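Local structure of Nab2 (Chaetomium thermophilum, 4LJ0) at residues Q3-W8 with P14-R19. The protein binds polyadenosine RNA through a tandem array of CCCH zinc fingers, three of which make up this fragment. Residues are numbered along the deposited sequence; the frame is centred on the assembly and turned at random.
Sequences QDCKYW and PLCAFR. With ZN (zinc ion), chain F; nucleotides of chain C.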
loop_
_atom_site.group_PDB
_atom_site.type_symbol
_atom_site.label_atom_id
_atom_site.label_comp_id
_atom_site.label_asym_id
_atom_site.label_seq_id
_atom_site.Cartn_x
_atom_site.Cartn_y
_atom_site.Cartn_z
ATOM N N GLN A 3 -8.087 8.827 -3.677
ATOM C CA GLN A 3 -7.061 7.960 -3.118
ATOM C C GLN A 3 -7.703 6.965 -2.161
ATOM O O GLN A 3 -8.650 7.303 -1.452
ATOM C CB GLN A 3 -6.008 8.788 -2.379
ATOM C CG GLN A 3 -5.012 9.483 -3.288
ATOM C CD GLN A 3 -4.068 10.388 -2.526
ATOM O OE1 GLN A 3 -4.309 11.589 -2.402
ATOM N NE2 GLN A 3 -2.984 9.817 -2.010
ATOM N N ASP A 4 -7.187 5.740 -2.150
ATOM C CA ASP A 4 -7.691 4.705 -1.256
ATOM C C ASP A 4 -7.301 4.996 0.182
ATOM O O ASP A 4 -6.158 5.354 0.461
ATOM C CB ASP A 4 -7.135 3.334 -1.646
ATOM C CG ASP A 4 -7.674 2.837 -2.971
ATOM O OD1 ASP A 4 -8.590 3.478 -3.526
ATOM O OD2 ASP A 4 -7.182 1.791 -3.450
ATOM N N CYS A 5 -8.252 4.834 1.093
ATOM C CA CYS A 5 -7.944 4.886 2.512
ATOM C C CYS A 5 -6.961 3.760 2.825
ATOM O O CYS A 5 -7.212 2.607 2.485
ATOM C CB CYS A 5 -9.217 4.728 3.338
ATOM S SG CYS A 5 -8.952 4.803 5.120
ATOM N N LYS A 6 -5.834 4.094 3.449
ATOM C CA LYS A 6 -4.818 3.090 3.753
ATOM C C LYS A 6 -5.123 2.359 5.059
ATOM O O LYS A 6 -4.409 1.432 5.434
ATOM C CB LYS A 6 -3.425 3.728 3.824
ATOM C CG LYS A 6 -3.197 4.642 5.018
ATOM C CD LYS A 6 -1.770 5.181 5.040
ATOM C CE LYS A 6 -1.529 6.072 6.250
ATOM N NZ LYS A 6 -0.144 6.622 6.288
ATOM N N TYR A 7 -6.188 2.774 5.740
ATOM C CA TYR A 7 -6.542 2.204 7.035
ATOM C C TYR A 7 -7.664 1.182 6.912
ATOM O O TYR A 7 -7.774 0.269 7.732
ATOM C CB TYR A 7 -6.942 3.315 8.005
ATOM C CG TYR A 7 -5.803 4.256 8.309
ATOM C CD1 TYR A 7 -4.761 3.863 9.138
ATOM C CD2 TYR A 7 -5.762 5.533 7.764
ATOM C CE1 TYR A 7 -3.711 4.714 9.420
ATOM C CE2 TYR A 7 -4.715 6.394 8.042
ATOM C CZ TYR A 7 -3.693 5.976 8.870
ATOM O OH TYR A 7 -2.647 6.823 9.155
ATOM N N TRP A 8 -8.499 1.348 5.893
ATOM C CA TRP A 8 -9.565 0.397 5.617
ATOM C C TRP A 8 -8.945 -0.987 5.478
ATOM O O TRP A 8 -7.879 -1.123 4.881
ATOM C CB TRP A 8 -10.296 0.786 4.329
ATOM C CG TRP A 8 -11.528 -0.014 4.086
ATOM C CD1 TRP A 8 -12.798 0.294 4.480
ATOM C CD2 TRP A 8 -11.613 -1.271 3.408
ATOM N NE1 TRP A 8 -13.667 -0.690 4.085
ATOM C CE2 TRP A 8 -12.965 -1.662 3.423
ATOM C CE3 TRP A 8 -10.678 -2.100 2.783
ATOM C CZ2 TRP A 8 -13.405 -2.848 2.840
ATOM C CZ3 TRP A 8 -11.116 -3.275 2.201
ATOM C CH2 TRP A 8 -12.467 -3.639 2.235
ATOM N N PRO A 14 -14.919 8.280 11.116
ATOM C CA PRO A 14 -16.228 8.137 10.465
ATOM C C PRO A 14 -16.466 9.139 9.338
ATOM O O PRO A 14 -17.349 8.913 8.510
ATOM C CB PRO A 14 -17.224 8.370 11.610
ATOM C CG PRO A 14 -16.456 9.094 12.658
ATOM C CD PRO A 14 -15.052 8.601 12.548
ATOM N N LEU A 15 -15.694 10.220 9.307
ATOM C CA LEU A 15 -15.828 11.230 8.261
ATOM C C LEU A 15 -14.659 11.175 7.286
ATOM O O LEU A 15 -14.365 12.161 6.613
ATOM C CB LEU A 15 -15.911 12.631 8.873
ATOM C CG LEU A 15 -17.001 12.860 9.924
ATOM C CD1 LEU A 15 -17.023 14.322 10.332
ATOM C CD2 LEU A 15 -18.368 12.423 9.413
ATOM N N CYS A 16 -13.995 10.025 7.216
ATOM C CA CYS A 16 -12.868 9.848 6.310
ATOM C C CYS A 16 -13.296 10.165 4.885
ATOM O O CYS A 16 -14.340 9.702 4.429
ATOM C CB CYS A 16 -12.338 8.416 6.380
ATOM S SG CYS A 16 -10.841 8.161 5.410
ATOM N N ALA A 17 -12.485 10.958 4.192
ATOM C CA ALA A 17 -12.806 11.402 2.840
ATOM C C ALA A 17 -12.085 10.570 1.785
ATOM O O ALA A 17 -12.313 10.739 0.590
ATOM C CB ALA A 17 -12.453 12.863 2.678
ATOM N N PHE A 18 -11.206 9.678 2.226
ATOM C CA PHE A 18 -10.508 8.798 1.303
ATOM C C PHE A 18 -11.438 7.661 0.891
ATOM O O PHE A 18 -12.432 7.385 1.561
ATOM C CB PHE A 18 -9.216 8.269 1.934
ATOM C CG PHE A 18 -8.150 9.325 2.094
ATOM C CD1 PHE A 18 -8.225 10.252 3.120
ATOM C CD2 PHE A 18 -7.083 9.391 1.215
ATOM C CE1 PHE A 18 -7.254 11.226 3.267
ATOM C CE2 PHE A 18 -6.106 10.362 1.356
ATOM C CZ PHE A 18 -6.193 11.282 2.386
ATOM N N ARG A 19 -11.114 7.013 -0.220
ATOM C CA ARG A 19 -11.991 6.009 -0.809
ATOM C C ARG A 19 -12.064 4.739 0.036
ATOM O O ARG A 19 -11.039 4.127 0.339
ATOM C CB ARG A 19 -11.499 5.666 -2.215
ATOM C CG ARG A 19 -12.538 5.025 -3.111
ATOM C CD ARG A 19 -11.908 4.601 -4.425
ATOM N NE ARG A 19 -12.895 4.401 -5.481
ATOM C CZ ARG A 19 -12.592 4.051 -6.728
ATOM N NH1 ARG A 19 -11.327 3.859 -7.079
ATOM N NH2 ARG A 19 -13.555 3.892 -7.626
HETATM ZN ZN ZN F . -10.845 5.824 5.814
ATOM P P A C 2 -1.787 8.029 15.191
ATOM O OP1 A C 2 -0.970 8.677 16.252
ATOM O OP2 A C 2 -1.113 7.422 14.017
ATOM O "O5'" A C 2 -2.663 6.899 15.890
ATOM C "C5'" A C 2 -3.929 6.523 15.356
ATOM C "C4'" A C 2 -4.103 5.026 15.335
ATOM O "O4'" A C 2 -5.380 4.720 14.717
ATOM C "C3'" A C 2 -3.053 4.268 14.532
ATOM O "O3'" A C 2 -2.851 2.975 15.102
ATOM C "C2'" A C 2 -3.701 4.149 13.155
ATOM O "O2'" A C 2 -3.230 3.070 12.379
ATOM C "C1'" A C 2 -5.179 3.990 13.517
ATOM N N9 A C 2 -6.114 4.533 12.527
ATOM C C8 A C 2 -7.281 3.954 12.094
ATOM N N7 A C 2 -7.943 4.680 11.227
ATOM C C5 A C 2 -7.170 5.820 11.086
ATOM C C6 A C 2 -7.334 6.980 10.309
ATOM N N6 A C 2 -8.371 7.180 9.492
ATOM N N1 A C 2 -6.385 7.939 10.396
ATOM C C2 A C 2 -5.347 7.736 11.214
ATOM N N3 A C 2 -5.087 6.691 11.995
ATOM C C4 A C 2 -6.046 5.753 11.888
#
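C5 and C16 meet at the zinc ion, their SG atoms bound to it at 2.3 and 2.4 Å, and C11 and H20 complete the CCCH site of this finger. Each SG lies anti to its backbone N (chi1 -179° in C5, -174° in C16), which turns both thiolates onto the metal. The backbone N-H of Y7 reaches C5 SG, at 3.5 Å, and weaker bonds run from W8 N to C5 SG and from F18 N to C16 SG; such N-H...S bonds probably temper the thiolate charge. Beside the metal a single beta bridge pairs D4 with R19: R19 N donates to Q3 O (2.8 Å, 171° at the hydrogen) and C5 N to R19 O (3.0 Å). F18 CB packs on C5 CB at 3.8 Å, while its ring sets an edge near Q3 O. The outer side is looser. D4 and R19 run side by side, D4 OD1 touching R19 CD at 3.6 Å, but their charged ends stop short of a salt bridge. Y7 stands clear of 14-19 and turns one ring face to the base of A2 of chain C, Y7 CE2 lying 3.3 Å from N1 of A2. With no helix or strand in the chain, metal and bridge tie together two loops; W8 leans on H20, P25, T40 and L42, and A12 of the second subunit packs on F18.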